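Local coordinates for envelope glycoprotein (Thogoto virus, PDB 5XEA) that probably attaches the virus to its host-cell receptor and later drives fusion of the viral and host membranes, at residues V202-F207 / Y245-D250; G227-E232 / C239-C244; F151-V156 / V160-L165. All coordinates share one frame; numbering follows the deposited sequence.

Interaction 1: residues V202-F207 / Y245-D250; sequences VKISCF and YNFSKD. With NAG (2-acetamido-2-deoxy-beta-D-glucopyranose), chain F.
Ile-204 and the aromatic pair Tyr-245 and Phe-247 illustrate how two strands that are not neighbours in a sheet can still pack together. In this antiparallel sheet of the gp64-type fusion protein, strand 24-35 runs between strands 197-209 and 243-247, and the contact reaches over it: the CA atoms of Ile-204 and Phe-247 are 9.4 Å apart. A single methyl group does the bridging. Ile-204 CD1 lies 3.4 Å from Tyr-245 CE1, tight for a methyl beside an aromatic carbon, and a more relaxed 4.1 Å from Phe-247 CZ, meeting both rings obliquely. With chi1 at -76° and chi2 at 151°, the CG1 branch leaves beside the backbone N and runs out nearly extended, which carries CD1 to the two rings while CG2 stays behind. Tyr-245 and Phe-247, two residues apart, emerge on the same face of their strand, and the whole cluster is buried.

Around this cluster, Ile-204 is hydrogen-bonded through its backbone to Tyr-28 of the intervening strand, Phe-247 rests on Ala-30 of that strand, and the phenol of Tyr-245 is hydrogen-bonded to Asp-226 OD2. Farther along the strand, Cys-206 forms a disulfide with Cys-224.

Between the two aromatic residues, Asn-246 points to the other face of its strand and carries an N-linked glycan. Its CG lies anti to the backbone N (chi1 -175°), and ND2 is joined covalently to C1 of the N-acetylglucosamine at 1.4 Å.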
loop_
_atom_site.group_PDB
_atom_site.type_symbol
_atom_site.label_atom_id
_atom_site.label_comp_id
_atom_site.label_asym_id
_atom_site.label_seq_id
_atom_site.Cartn_x
_atom_site.Cartn_y
_atom_site.Cartn_z
ATOM N N VAL B 202 16.862 -26.724 -1.200
ATOM C CA VAL B 202 16.150 -26.179 -2.349
ATOM C C VAL B 202 17.132 -25.526 -3.308
ATOM O O VAL B 202 18.257 -25.171 -2.953
ATOM C CB VAL B 202 15.068 -25.142 -1.946
ATOM C CG1 VAL B 202 13.976 -25.774 -1.085
ATOM C CG2 VAL B 202 15.714 -23.967 -1.242
ATOM N N LYS B 203 16.661 -25.335 -4.531
ATOM C CA LYS B 203 17.322 -24.500 -5.520
ATOM C C LYS B 203 16.427 -23.301 -5.801
ATOM O O LYS B 203 15.226 -23.459 -6.049
ATOM C CB LYS B 203 17.587 -25.282 -6.809
ATOM C CG LYS B 203 18.309 -26.597 -6.596
ATOM C CD LYS B 203 19.806 -26.392 -6.530
ATOM C CE LYS B 203 20.521 -27.725 -6.452
ATOM N NZ LYS B 203 19.911 -28.684 -7.410
ATOM N N ILE B 204 17.005 -22.108 -5.763
ATOM C CA ILE B 204 16.242 -20.871 -5.861
ATOM C C ILE B 204 16.758 -20.062 -7.040
ATOM O O ILE B 204 17.960 -19.787 -7.134
ATOM C CB ILE B 204 16.326 -20.071 -4.551
ATOM C CG1 ILE B 204 15.415 -20.721 -3.525
ATOM C CG2 ILE B 204 15.937 -18.627 -4.766
ATOM C CD1 ILE B 204 15.887 -20.530 -2.138
ATOM N N SER B 205 15.851 -19.691 -7.939
ATOM C CA SER B 205 16.210 -18.830 -9.051
ATOM C C SER B 205 16.388 -17.398 -8.564
ATOM O O SER B 205 15.511 -16.838 -7.892
ATOM C CB SER B 205 15.150 -18.902 -10.148
ATOM O OG SER B 205 13.865 -18.571 -9.647
ATOM N N CYS B 206 17.545 -16.826 -8.874
ATOM C CA CYS B 206 17.876 -15.442 -8.579
ATOM C C CYS B 206 18.486 -14.811 -9.820
ATOM O O CYS B 206 19.167 -15.482 -10.602
ATOM C CB CYS B 206 18.883 -15.321 -7.425
ATOM S SG CYS B 206 18.388 -16.090 -5.877
ATOM N N PHE B 207 18.243 -13.516 -9.996
ATOM C CA PHE B 207 18.978 -12.715 -10.962
ATOM C C PHE B 207 20.017 -11.909 -10.199
ATOM O O PHE B 207 19.678 -11.192 -9.250
ATOM C CB PHE B 207 18.037 -11.820 -11.762
ATOM C CG PHE B 207 17.202 -12.585 -12.747
ATOM C CD1 PHE B 207 17.770 -13.082 -13.931
ATOM C CD2 PHE B 207 15.877 -12.847 -12.486
ATOM C CE1 PHE B 207 17.011 -13.803 -14.832
ATOM C CE2 PHE B 207 15.110 -13.565 -13.381
ATOM C CZ PHE B 207 15.687 -14.052 -14.571
ATOM N N TYR B 245 16.224 -18.574 4.991
ATOM C CA TYR B 245 17.119 -19.208 4.039
ATOM C C TYR B 245 18.539 -19.172 4.575
ATOM O O TYR B 245 18.937 -18.238 5.281
ATOM C CB TYR B 245 17.072 -18.525 2.662
ATOM C CG TYR B 245 15.711 -18.555 2.018
ATOM C CD1 TYR B 245 15.358 -19.566 1.140
ATOM C CD2 TYR B 245 14.770 -17.569 2.297
ATOM C CE1 TYR B 245 14.106 -19.595 0.554
ATOM C CE2 TYR B 245 13.518 -17.591 1.710
ATOM C CZ TYR B 245 13.196 -18.604 0.843
ATOM O OH TYR B 245 11.955 -18.630 0.265
ATOM N N ASN B 246 19.293 -20.221 4.249
ATOM C CA ASN B 246 20.734 -20.261 4.475
ATOM C C ASN B 246 21.356 -20.657 3.136
ATOM O O ASN B 246 21.302 -21.827 2.740
ATOM C CB ASN B 246 21.110 -21.231 5.588
ATOM C CG ASN B 246 22.583 -21.190 5.917
ATOM O OD1 ASN B 246 23.214 -20.137 5.862
ATOM N ND2 ASN B 246 23.143 -22.340 6.261
ATOM N N PHE B 247 21.893 -19.665 2.428
ATOM C CA PHE B 247 22.518 -19.864 1.129
ATOM C C PHE B 247 23.974 -20.257 1.331
ATOM O O PHE B 247 24.677 -19.651 2.150
ATOM C CB PHE B 247 22.450 -18.586 0.287
ATOM C CG PHE B 247 21.077 -18.247 -0.210
ATOM C CD1 PHE B 247 20.672 -18.621 -1.481
ATOM C CD2 PHE B 247 20.194 -17.535 0.585
ATOM C CE1 PHE B 247 19.413 -18.304 -1.945
ATOM C CE2 PHE B 247 18.934 -17.215 0.124
ATOM C CZ PHE B 247 18.541 -17.606 -1.145
ATOM N N SER B 248 24.424 -21.261 0.582
ATOM C CA SER B 248 25.849 -21.572 0.546
ATOM C C SER B 248 26.618 -20.338 0.105
ATOM O O SER B 248 26.320 -19.754 -0.944
ATOM C CB SER B 248 26.118 -22.740 -0.401
ATOM O OG SER B 248 27.452 -23.193 -0.269
ATOM N N LYS B 249 27.589 -19.920 0.916
ATOM C CA LYS B 249 28.241 -18.646 0.655
ATOM C C LYS B 249 29.399 -18.765 -0.325
ATOM O O LYS B 249 29.796 -17.753 -0.910
ATOM C CB LYS B 249 28.710 -18.006 1.965
ATOM C CG LYS B 249 30.018 -18.533 2.510
ATOM C CD LYS B 249 30.450 -17.737 3.736
ATOM C CE LYS B 249 31.613 -18.417 4.445
ATOM N NZ LYS B 249 31.227 -19.741 5.020
ATOM N N ASP B 250 29.940 -19.964 -0.536
ATOM C CA ASP B 250 30.906 -20.170 -1.616
ATOM C C ASP B 250 30.221 -20.385 -2.959
ATOM O O ASP B 250 30.666 -21.188 -3.784
ATOM C CB ASP B 250 31.838 -21.334 -1.278
ATOM C CG ASP B 250 31.100 -22.647 -1.040
ATOM O OD1 ASP B 250 29.977 -22.832 -1.556
ATOM O OD2 ASP B 250 31.665 -23.512 -0.336
HETATM C C1 NAG F . 24.540 -22.431 6.587
HETATM C C2 NAG F . 24.754 -22.928 8.016
HETATM C C3 NAG F . 26.239 -23.130 8.292
HETATM C C4 NAG F . 26.864 -24.034 7.235
HETATM C C5 NAG F . 26.562 -23.491 5.840
HETATM C C6 NAG F . 27.026 -24.413 4.738
HETATM C C7 NAG F . 23.386 -22.403 9.984
HETATM C C8 NAG F . 22.906 -21.324 10.905
HETATM N N2 NAG F . 24.184 -22.009 8.988
HETATM O O3 NAG F . 26.366 -23.687 9.596
HETATM O O4 NAG F . 28.278 -24.093 7.381
HETATM O O5 NAG F . 25.148 -23.334 5.672
HETATM O O6 NAG F . 26.181 -25.551 4.629
HETATM O O7 NAG F . 23.059 -23.576 10.130
#

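Interaction 2: residues G227-E232 / C239-C244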
loop_
_atom_site.group_PDB
_atom_site.type_symbol
_atom_site.label_atom_id
_atom_site.label_comp_id
_atom_site.label_asym_id
_atom_site.label_seq_id
_atom_site.Cartn_x
_atom_site.Cartn_y
_atom_site.Cartn_z
ATOM N N GLY B 227 8.466 -19.306 -5.330
ATOM C CA GLY B 227 7.015 -19.388 -5.375
ATOM C C GLY B 227 6.432 -17.996 -5.621
ATOM O O GLY B 227 6.728 -17.325 -6.628
ATOM N N THR B 228 5.563 -17.544 -4.707
ATOM C CA THR B 228 4.991 -16.203 -4.770
ATOM C C THR B 228 5.716 -15.221 -3.865
ATOM O O THR B 228 5.204 -14.121 -3.621
ATOM C CB THR B 228 3.501 -16.214 -4.403
ATOM O OG1 THR B 228 3.306 -16.940 -3.183
ATOM C CG2 THR B 228 2.677 -16.827 -5.528
ATOM N N ASN B 229 6.883 -15.589 -3.356
ATOM C CA ASN B 229 7.671 -14.718 -2.500
ATOM C C ASN B 229 8.855 -14.202 -3.296
ATOM O O ASN B 229 9.541 -14.982 -3.962
ATOM C CB ASN B 229 8.142 -15.459 -1.248
ATOM C CG ASN B 229 6.989 -15.802 -0.318
ATOM O OD1 ASN B 229 6.317 -14.911 0.218
ATOM N ND2 ASN B 229 6.744 -17.090 -0.132
ATOM N N PHE B 230 9.077 -12.892 -3.240
ATOM C CA PHE B 230 10.191 -12.275 -3.946
ATOM C C PHE B 230 10.968 -11.444 -2.946
ATOM O O PHE B 230 10.376 -10.753 -2.110
ATOM C CB PHE B 230 9.726 -11.393 -5.122
ATOM C CG PHE B 230 8.849 -12.112 -6.119
ATOM C CD1 PHE B 230 9.363 -12.557 -7.332
ATOM C CD2 PHE B 230 7.510 -12.356 -5.836
ATOM C CE1 PHE B 230 8.547 -13.219 -8.236
ATOM C CE2 PHE B 230 6.693 -13.017 -6.732
ATOM C CZ PHE B 230 7.221 -13.447 -7.951
ATOM N N PHE B 231 12.288 -11.510 -3.030
ATOM C CA PHE B 231 13.094 -10.809 -2.050
ATOM C C PHE B 231 14.452 -10.521 -2.645
ATOM O O PHE B 231 14.911 -11.215 -3.561
ATOM C CB PHE B 231 13.214 -11.624 -0.750
ATOM C CG PHE B 231 13.435 -13.097 -0.979
ATOM C CD1 PHE B 231 14.707 -13.592 -1.218
ATOM C CD2 PHE B 231 12.365 -13.980 -0.970
ATOM C CE1 PHE B 231 14.911 -14.946 -1.458
ATOM C CE2 PHE B 231 12.563 -15.334 -1.196
ATOM C CZ PHE B 231 13.839 -15.814 -1.445
ATOM N N GLU B 232 15.085 -9.478 -2.138
ATOM C CA GLU B 232 16.483 -9.224 -2.450
ATOM C C GLU B 232 17.337 -9.903 -1.391
ATOM O O GLU B 232 17.154 -9.653 -0.198
ATOM C CB GLU B 232 16.763 -7.725 -2.488
ATOM C CG GLU B 232 18.231 -7.402 -2.675
ATOM C CD GLU B 232 18.547 -5.931 -2.478
ATOM O OE1 GLU B 232 17.602 -5.116 -2.360
ATOM O OE2 GLU B 232 19.753 -5.596 -2.435
ATOM N N CYS B 239 16.013 -13.996 5.935
ATOM C CA CYS B 239 14.620 -14.382 6.101
ATOM C C CYS B 239 13.721 -13.432 5.327
ATOM O O CYS B 239 14.045 -12.256 5.134
ATOM C CB CYS B 239 14.199 -14.424 7.589
ATOM S SG CYS B 239 15.191 -15.548 8.629
ATOM N N HIS B 240 12.598 -13.969 4.856
ATOM C CA HIS B 240 11.553 -13.161 4.244
ATOM C C HIS B 240 10.211 -13.706 4.705
ATOM O O HIS B 240 9.849 -14.834 4.362
ATOM C CB HIS B 240 11.647 -13.148 2.717
ATOM C CG HIS B 240 10.590 -12.313 2.079
ATOM N ND1 HIS B 240 9.447 -12.853 1.530
ATOM C CD2 HIS B 240 10.475 -10.971 1.949
ATOM C CE1 HIS B 240 8.681 -11.881 1.068
ATOM N NE2 HIS B 240 9.278 -10.729 1.317
ATOM N N GLN B 241 9.480 -12.899 5.485
ATOM C CA GLN B 241 8.182 -13.284 6.029
ATOM C C GLN B 241 8.235 -14.660 6.680
ATOM O O GLN B 241 8.997 -14.858 7.632
ATOM C CB GLN B 241 7.115 -13.197 4.931
ATOM C CG GLN B 241 7.020 -11.744 4.407
ATOM C CD GLN B 241 5.778 -11.420 3.602
ATOM O OE1 GLN B 241 5.042 -12.307 3.176
ATOM N NE2 GLN B 241 5.533 -10.119 3.402
ATOM N N TYR B 242 7.453 -15.613 6.174
ATOM C CA TYR B 242 7.327 -16.949 6.758
ATOM C C TYR B 242 8.487 -17.892 6.444
ATOM O O TYR B 242 8.386 -19.071 6.788
ATOM C CB TYR B 242 6.036 -17.625 6.282
ATOM C CG TYR B 242 4.791 -16.839 6.553
ATOM C CD1 TYR B 242 4.304 -16.687 7.855
ATOM C CD2 TYR B 242 4.087 -16.254 5.510
ATOM C CE1 TYR B 242 3.137 -15.954 8.112
ATOM C CE2 TYR B 242 2.932 -15.529 5.748
ATOM C CZ TYR B 242 2.462 -15.379 7.044
ATOM O OH TYR B 242 1.311 -14.655 7.243
ATOM N N ALA B 243 9.558 -17.446 5.788
ATOM C CA ALA B 243 10.625 -18.346 5.361
ATOM C C ALA B 243 11.984 -17.785 5.750
ATOM O O ALA B 243 12.219 -16.574 5.647
ATOM C CB ALA B 243 10.591 -18.576 3.846
ATOM N N CYS B 244 12.872 -18.660 6.213
ATOM C CA CYS B 244 14.274 -18.314 6.381
ATOM C C CYS B 244 15.122 -19.158 5.442
ATOM O O CYS B 244 14.788 -20.306 5.138
ATOM C CB CYS B 244 14.752 -18.507 7.812
ATOM S SG CYS B 244 14.100 -17.246 8.950
HETATM O O HOH W 1 4.834 -15.256 2.218
#
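The side chains of Phe-231 and His-240 form the close-packed half of this contact, an example of dense packing giving way to water within a few ångströms. Phe-231 CD2 touches His-240 CB at 3.8 Å, and Phe-231 CB makes an off-centre CH-pi contact with the imidazole, 4.2 Å from the ring centroid. The two rings meet obliquely, their planes inclined at 37°. On the same face of the imidazole as Phe-231 CB lies the carbonyl Phe-230 O, 3.5 Å above the ring plane, while Gln-241 CG covers part of the opposite face, so the ring lies between the backbone of 227-232 and its own neighbour Gln-241, each over the rim rather than the centre. With CG anti to the backbone N (chi1 -179°), the imidazole reaches across to 229-231.

The strands involved, 229-233 and 237-240, are the two outermost of a six-stranded antiparallel sheet within the chain; the sheet curves enough for their side chains to touch. Strand 237-240 ends in a tight hairpin, a type II' turn from His-240 to Ala-243 with Gln-241 at positive phi. His-240 N donates to Ala-243 O at 2.7 Å, and the Cys-239–Cys-244 disulfide links the residues that flank the turn.

Toward the tip of that hairpin the packing thins. Asn-229 OD1 comes to the edge of the imidazole, its amide turned 66° from the ring, and stays 4.1 Å from Gln-241 OE1. One water spans these two acceptors, donating to Gln-241 OE1 at 3.1 Å and to Asn-229 OD1 over a length too short to trust. Gln-241 NE2 makes a weak hydrogen bond with Asp-283 OD2 of the second subunit.

Interaction 3: residues F151-V156 / V160-L165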
loop_
_atom_site.group_PDB
_atom_site.type_symbol
_atom_site.label_atom_id
_atom_site.label_comp_id
_atom_site.label_asym_id
_atom_site.label_seq_id
_atom_site.Cartn_x
_atom_site.Cartn_y
_atom_site.Cartn_z
ATOM N N PHE B 151 2.827 -13.987 11.352
ATOM C CA PHE B 151 4.114 -13.873 12.020
ATOM C C PHE B 151 5.209 -13.897 10.962
ATOM O O PHE B 151 4.943 -14.089 9.776
ATOM C CB PHE B 151 4.301 -14.997 13.051
ATOM C CG PHE B 151 4.299 -16.386 12.440
ATOM C CD1 PHE B 151 5.480 -16.977 12.024
ATOM C CD2 PHE B 151 3.113 -17.075 12.260
ATOM C CE1 PHE B 151 5.477 -18.251 11.444
ATOM C CE2 PHE B 151 3.091 -18.329 11.689
ATOM C CZ PHE B 151 4.279 -18.922 11.273
ATOM N N ASN B 152 6.443 -13.655 11.405
ATOM C CA ASN B 152 7.633 -13.836 10.593
ATOM C C ASN B 152 8.481 -14.953 11.186
ATOM O O ASN B 152 8.319 -15.328 12.352
ATOM C CB ASN B 152 8.482 -12.560 10.526
ATOM C CG ASN B 152 7.868 -11.487 9.641
ATOM O OD1 ASN B 152 7.111 -11.775 8.704
ATOM N ND2 ASN B 152 8.205 -10.236 9.931
ATOM N N LEU B 153 9.389 -15.485 10.368
ATOM C CA LEU B 153 10.510 -16.255 10.883
ATOM C C LEU B 153 11.748 -15.374 10.875
ATOM O O LEU B 153 11.816 -14.380 10.156
ATOM C CB LEU B 153 10.757 -17.524 10.059
ATOM C CG LEU B 153 9.739 -18.667 10.112
ATOM C CD1 LEU B 153 10.274 -19.856 9.286
ATOM C CD2 LEU B 153 9.404 -19.076 11.546
ATOM N N GLN B 154 12.735 -15.746 11.680
ATOM C CA GLN B 154 13.894 -14.884 11.848
ATOM C C GLN B 154 15.064 -15.698 12.373
ATOM O O GLN B 154 14.891 -16.568 13.233
ATOM C CB GLN B 154 13.572 -13.723 12.803
ATOM C CG GLN B 154 14.721 -12.756 13.019
ATOM C CD GLN B 154 14.295 -11.492 13.763
ATOM O OE1 GLN B 154 13.276 -10.870 13.437
ATOM N NE2 GLN B 154 15.076 -11.107 14.769
ATOM N N TRP B 155 16.251 -15.402 11.856
ATOM C CA TRP B 155 17.478 -16.008 12.349
ATOM C C TRP B 155 17.897 -15.317 13.633
ATOM O O TRP B 155 18.103 -14.100 13.640
ATOM C CB TRP B 155 18.603 -15.884 11.329
ATOM C CG TRP B 155 18.529 -16.791 10.152
ATOM C CD1 TRP B 155 18.162 -16.450 8.899
ATOM C CD2 TRP B 155 18.898 -18.175 10.102
ATOM N NE1 TRP B 155 18.242 -17.531 8.069
ATOM C CE2 TRP B 155 18.696 -18.607 8.782
ATOM C CE3 TRP B 155 19.368 -19.093 11.050
ATOM C CZ2 TRP B 155 18.956 -19.923 8.370
ATOM C CZ3 TRP B 155 19.617 -20.397 10.645
ATOM C CH2 TRP B 155 19.407 -20.798 9.319
ATOM N N VAL B 156 18.052 -16.088 14.709
ATOM C CA VAL B 156 18.590 -15.588 15.973
ATOM C C VAL B 156 19.743 -16.496 16.382
ATOM O O VAL B 156 19.520 -17.662 16.734
ATOM C CB VAL B 156 17.532 -15.527 17.083
ATOM C CG1 VAL B 156 18.151 -14.978 18.358
ATOM C CG2 VAL B 156 16.358 -14.669 16.656
ATOM N N VAL B 160 16.621 -20.675 13.561
ATOM C CA VAL B 160 15.389 -20.083 13.062
ATOM C C VAL B 160 14.394 -19.998 14.211
ATOM O O VAL B 160 14.038 -21.012 14.822
ATOM C CB VAL B 160 14.820 -20.902 11.897
ATOM C CG1 VAL B 160 13.515 -20.286 11.405
ATOM C CG2 VAL B 160 15.850 -20.997 10.777
ATOM N N LYS B 161 13.953 -18.789 14.513
ATOM C CA LYS B 161 12.973 -18.555 15.554
ATOM C C LYS B 161 11.690 -18.030 14.928
ATOM O O LYS B 161 11.688 -17.491 13.815
ATOM C CB LYS B 161 13.524 -17.566 16.577
ATOM C CG LYS B 161 14.765 -18.063 17.299
ATOM C CD LYS B 161 14.417 -19.229 18.213
ATOM C CE LYS B 161 15.586 -19.592 19.121
ATOM N NZ LYS B 161 15.227 -20.708 20.040
ATOM N N VAL B 162 10.583 -18.220 15.637
ATOM C CA VAL B 162 9.346 -17.553 15.257
ATOM C C VAL B 162 9.401 -16.127 15.786
ATOM O O VAL B 162 9.860 -15.885 16.907
ATOM C CB VAL B 162 8.126 -18.316 15.793
ATOM C CG1 VAL B 162 6.843 -17.481 15.630
ATOM C CG2 VAL B 162 8.004 -19.655 15.100
ATOM N N SER B 163 8.960 -15.172 14.978
ATOM C CA SER B 163 9.024 -13.755 15.327
ATOM C C SER B 163 7.596 -13.255 15.481
ATOM O O SER B 163 6.901 -13.029 14.488
ATOM C CB SER B 163 9.789 -12.969 14.260
ATOM O OG SER B 163 9.900 -11.595 14.591
ATOM N N THR B 164 7.166 -13.096 16.730
ATOM C CA THR B 164 5.826 -12.628 17.032
ATOM C C THR B 164 5.790 -11.111 16.927
ATOM O O THR B 164 6.659 -10.420 17.469
ATOM C CB THR B 164 5.412 -13.105 18.424
ATOM O OG1 THR B 164 5.045 -14.485 18.339
ATOM C CG2 THR B 164 4.227 -12.264 19.005
ATOM N N LEU B 165 4.797 -10.604 16.204
ATOM C CA LEU B 165 4.729 -9.198 15.828
ATOM C C LEU B 165 3.799 -8.469 16.790
ATOM O O LEU B 165 2.611 -8.800 16.888
ATOM C CB LEU B 165 4.250 -9.068 14.378
ATOM C CG LEU B 165 5.050 -9.933 13.378
ATOM C CD1 LEU B 165 4.512 -9.829 11.964
ATOM C CD2 LEU B 165 6.494 -9.524 13.396
HETATM O O HOH W 2 10.019 -9.849 12.275
#
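The indole of Trp-155 receives Val-160 on one face: CG2 stands 3.8 Å from the centroid of the six-membered ring and 10° off its normal, a CH-pi contact made by the branch anti to the carbonyl carbon. Phe-151, at the far end of this antiparallel beta hairpin, meets Val-162 CG1 obliquely through CD1. Its ring also pairs with those of Phe-195 and, edge-to-face, Tyr-242. Leu-153, between the two aromatics in sequence, packs CD1 on Val-160 CG1 and CD2 on Val-162 CG2, both at 3.9 Å, which gives this face an apolar strip.

Two hydrogen-bonded pairs join the backbones. Asn-152 with Ser-163 and Gln-154 with Lys-161 each exchange two N-H...O bonds, the one from Lys-161 N to Gln-154 O at 2.7 Å. The strand axes run at 131°, a marked twist away from strict antiparallel.

The other face is more polar: Asn-152 OD1 is hydrogen-bonded to Arg-414 NH2, and Ser-163 OG to Glu-173 OE1. Between Asn-152 and Ser-163 sits a water that accepts from Asn-152 ND2 at 3.0 Å and donates to Ser-163 OG at 2.9 Å.

Overall arrangement
Strand 243-247 and the turn before it tie the three contacts together. Interactions 1 and 2, centred about 12 Å apart, belong to one sheet and meet where Tyr-245 CE2 packs on Phe-231 CZ at 3.6 Å. Interaction 3 belongs to a different sheet, its centre about 13 Å from that of interaction 2 and about 20 Å from that of interaction 1. The two sheets are joined by probable hydrogen bonds, from Leu-153 N to Gln-241 O (2.8 Å) and from Trp-155 NE1 to Tyr-245 O (3.0 Å). The glycan on Asn-246 of interaction 1 also reaches interaction 3, its nearest atom lying about 3 Å from the Trp-155 side chain.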